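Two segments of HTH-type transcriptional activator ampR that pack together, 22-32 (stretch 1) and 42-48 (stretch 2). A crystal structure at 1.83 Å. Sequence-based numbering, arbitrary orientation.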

# COMPACT_ATOMS: atom_id res chain seq x y z
N PHE A 22 -9.44 0.01 1.18
CA PHE A 22 -10.84 0.20 0.77
C PHE A 22 -10.97 0.57 -0.70
O PHE A 22 -11.91 0.14 -1.36
CB PHE A 22 -11.50 1.27 1.63
CG PHE A 22 -13.00 1.40 1.41
CD1 PHE A 22 -13.49 2.30 0.49
CD2 PHE A 22 -13.89 0.64 2.15
CE1 PHE A 22 -14.86 2.45 0.30
CE2 PHE A 22 -15.27 0.78 1.96
CZ PHE A 22 -15.75 1.68 1.03
N ALA A 23 -10.05 1.39 -1.21
CA ALA A 23 -10.08 1.76 -2.62
C ALA A 23 -9.98 0.51 -3.50
O ALA A 23 -10.77 0.33 -4.43
CB ALA A 23 -8.93 2.74 -2.93
N ILE A 24 -9.02 -0.34 -3.20
CA ILE A 24 -8.79 -1.53 -4.01
C ILE A 24 -9.89 -2.58 -3.80
O ILE A 24 -10.36 -3.22 -4.75
CB ILE A 24 -7.42 -2.18 -3.70
CG1 ILE A 24 -6.28 -1.21 -4.02
CG2 ILE A 24 -7.24 -3.47 -4.47
CD1 ILE A 24 -6.29 -0.68 -5.47
N GLY A 25 -10.29 -2.77 -2.55
CA GLY A 25 -11.15 -3.88 -2.21
C GLY A 25 -12.63 -3.60 -2.33
O GLY A 25 -13.44 -4.52 -2.33
N CYS A 26 -12.99 -2.32 -2.46
CA CYS A 26 -14.41 -1.95 -2.47
C CYS A 26 -14.77 -0.83 -3.45
O CYS A 26 -15.60 -1.01 -4.34
CB CYS A 26 -14.87 -1.59 -1.06
SG CYS A 26 -16.63 -1.15 -0.91
N LEU A 27 -14.15 0.34 -3.29
CA LEU A 27 -14.59 1.53 -4.03
C LEU A 27 -14.31 1.49 -5.53
O LEU A 27 -15.19 1.82 -6.33
CB LEU A 27 -13.97 2.79 -3.43
CG LEU A 27 -14.45 4.10 -4.07
CD1 LEU A 27 -15.97 4.22 -3.90
CD2 LEU A 27 -13.71 5.28 -3.44
N PHE A 28 -13.09 1.14 -5.92
CA PHE A 28 -12.71 1.24 -7.32
C PHE A 28 -13.62 0.42 -8.24
O PHE A 28 -14.04 0.91 -9.29
CB PHE A 28 -11.23 0.88 -7.54
CG PHE A 28 -10.27 1.96 -7.12
CD1 PHE A 28 -10.73 3.20 -6.71
CD2 PHE A 28 -8.89 1.74 -7.15
CE1 PHE A 28 -9.84 4.20 -6.33
CE2 PHE A 28 -8.01 2.73 -6.78
CZ PHE A 28 -8.47 3.96 -6.37
N PRO A 29 -13.96 -0.81 -7.85
CA PRO A 29 -14.85 -1.60 -8.70
C PRO A 29 -16.23 -0.96 -8.85
O PRO A 29 -16.94 -1.24 -9.82
CB PRO A 29 -14.97 -2.92 -7.94
CG PRO A 29 -13.70 -3.02 -7.14
CD PRO A 29 -13.41 -1.60 -6.73
N LEU A 30 -16.61 -0.11 -7.90
CA LEU A 30 -17.93 0.52 -7.91
C LEU A 30 -17.95 1.89 -8.58
O LEU A 30 -19.03 2.47 -8.77
CB LEU A 30 -18.47 0.64 -6.49
CG LEU A 30 -18.74 -0.69 -5.80
CD1 LEU A 30 -19.04 -0.48 -4.33
CD2 LEU A 30 -19.87 -1.42 -6.49
N LEU A 31 -16.79 2.43 -8.94
CA LEU A 31 -16.75 3.81 -9.40
C LEU A 31 -17.58 4.08 -10.66
O LEU A 31 -18.17 5.15 -10.80
CB LEU A 31 -15.31 4.31 -9.57
CG LEU A 31 -14.62 4.78 -8.29
CD1 LEU A 31 -13.24 5.33 -8.62
CD2 LEU A 31 -15.46 5.82 -7.55
N SER A 32 -17.64 3.12 -11.57
CA SER A 32 -18.40 3.34 -12.80
C SER A 32 -19.89 3.48 -12.49
O SER A 32 -20.61 4.19 -13.18
CB SER A 32 -18.14 2.25 -13.85
OG SER A 32 -18.69 1.02 -13.45
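Stretch 2, residues 42-48: DLHISTH

Stretch 2 is a β-strand that lies nearly antiparallel along one side of the helix of stretch 1, joined to it purely by apolar side-chain packing, with no hydrogen bond between them. The N-to-C directions make an angle of 159°, and the axes approach to 9.9 Å, leaving room for a layer of side chains. Because successive residues of an extended strand point to alternate sides, Leu43, Ile45 and Thr47 all direct their CA-to-CB bonds toward the helix, whereas that of Ser46 points away.

The reversed direction sets the order of the pairs: Thr47 lies by Ala23, and Leu43 by Leu31. Ala23, with its small side chain, accompanies the closer backbone approach, 7.3 Å between the Ala23 CA and Thr47 CA; its CB lies 4.0 Å from Thr47 CG2. The methyl group of Thr47 thus serves the apolar contact, while its OG1 is hydrogen-bonded elsewhere in the structure.

Ile45 is the centre of the contact. Its CD1, extended by a t chi2, comes within 3.2 Å of Leu31 CD1, a tight approach, and 4.4 Å of Leu27 CD2; its CG2 meets the edge of the Phe28 ring, 3.9 Å from Phe28 CE1. At the Leu43 end, the longer leucine side chains span a wider backbone gap, bringing Leu43 CD2 to 3.7 Å from Leu31 CD2.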

# COMPACT_ATOMS: atom_id res chain seq x y z
N ASP A 42 -17.16 15.88 -10.53
CA ASP A 42 -15.75 15.71 -10.89
C ASP A 42 -15.04 15.16 -9.66
O ASP A 42 -14.67 15.89 -8.74
CB ASP A 42 -15.18 17.06 -11.33
CG ASP A 42 -13.68 17.01 -11.60
OD1 ASP A 42 -13.12 15.91 -11.78
OD2 ASP A 42 -13.06 18.10 -11.63
N LEU A 43 -14.88 13.84 -9.64
CA LEU A 43 -14.38 13.15 -8.47
C LEU A 43 -12.86 13.04 -8.52
O LEU A 43 -12.31 12.44 -9.44
CB LEU A 43 -15.02 11.76 -8.38
CG LEU A 43 -14.60 10.87 -7.22
CD1 LEU A 43 -14.86 11.58 -5.91
CD2 LEU A 43 -15.36 9.55 -7.28
N HIS A 44 -12.19 13.61 -7.52
CA HIS A 44 -10.74 13.54 -7.41
C HIS A 44 -10.39 12.57 -6.28
O HIS A 44 -10.56 12.89 -5.11
CB HIS A 44 -10.16 14.90 -7.07
CG HIS A 44 -10.31 15.91 -8.16
ND1 HIS A 44 -9.23 16.53 -8.75
CD2 HIS A 44 -11.41 16.39 -8.79
CE1 HIS A 44 -9.66 17.36 -9.69
NE2 HIS A 44 -10.98 17.29 -9.73
N ILE A 45 -9.92 11.38 -6.64
CA ILE A 45 -9.60 10.37 -5.64
C ILE A 45 -8.10 10.29 -5.38
O ILE A 45 -7.31 10.28 -6.32
CB ILE A 45 -10.06 8.99 -6.08
CG1 ILE A 45 -11.58 9.00 -6.23
CG2 ILE A 45 -9.62 7.94 -5.08
CD1 ILE A 45 -12.13 7.71 -6.72
N SER A 46 -7.72 10.25 -4.11
CA SER A 46 -6.34 9.98 -3.73
C SER A 46 -6.37 8.92 -2.65
O SER A 46 -7.38 8.79 -1.96
CB SER A 46 -5.66 11.26 -3.22
OG SER A 46 -6.35 11.77 -2.10
N THR A 47 -5.31 8.13 -2.52
CA THR A 47 -5.29 7.10 -1.49
C THR A 47 -4.32 7.47 -0.37
O THR A 47 -3.40 8.26 -0.57
CB THR A 47 -4.91 5.70 -2.06
OG1 THR A 47 -3.57 5.74 -2.55
CG2 THR A 47 -5.86 5.30 -3.18
N HIS A 48 -4.55 6.89 0.80
CA HIS A 48 -3.69 7.12 1.95
C HIS A 48 -3.56 5.83 2.74
O HIS A 48 -4.21 4.83 2.40
CB HIS A 48 -4.23 8.27 2.82
CG HIS A 48 -5.64 8.08 3.29
ND1 HIS A 48 -5.97 7.23 4.33
CD2 HIS A 48 -6.81 8.66 2.91
CE1 HIS A 48 -7.27 7.28 4.55
NE2 HIS A 48 -7.80 8.13 3.69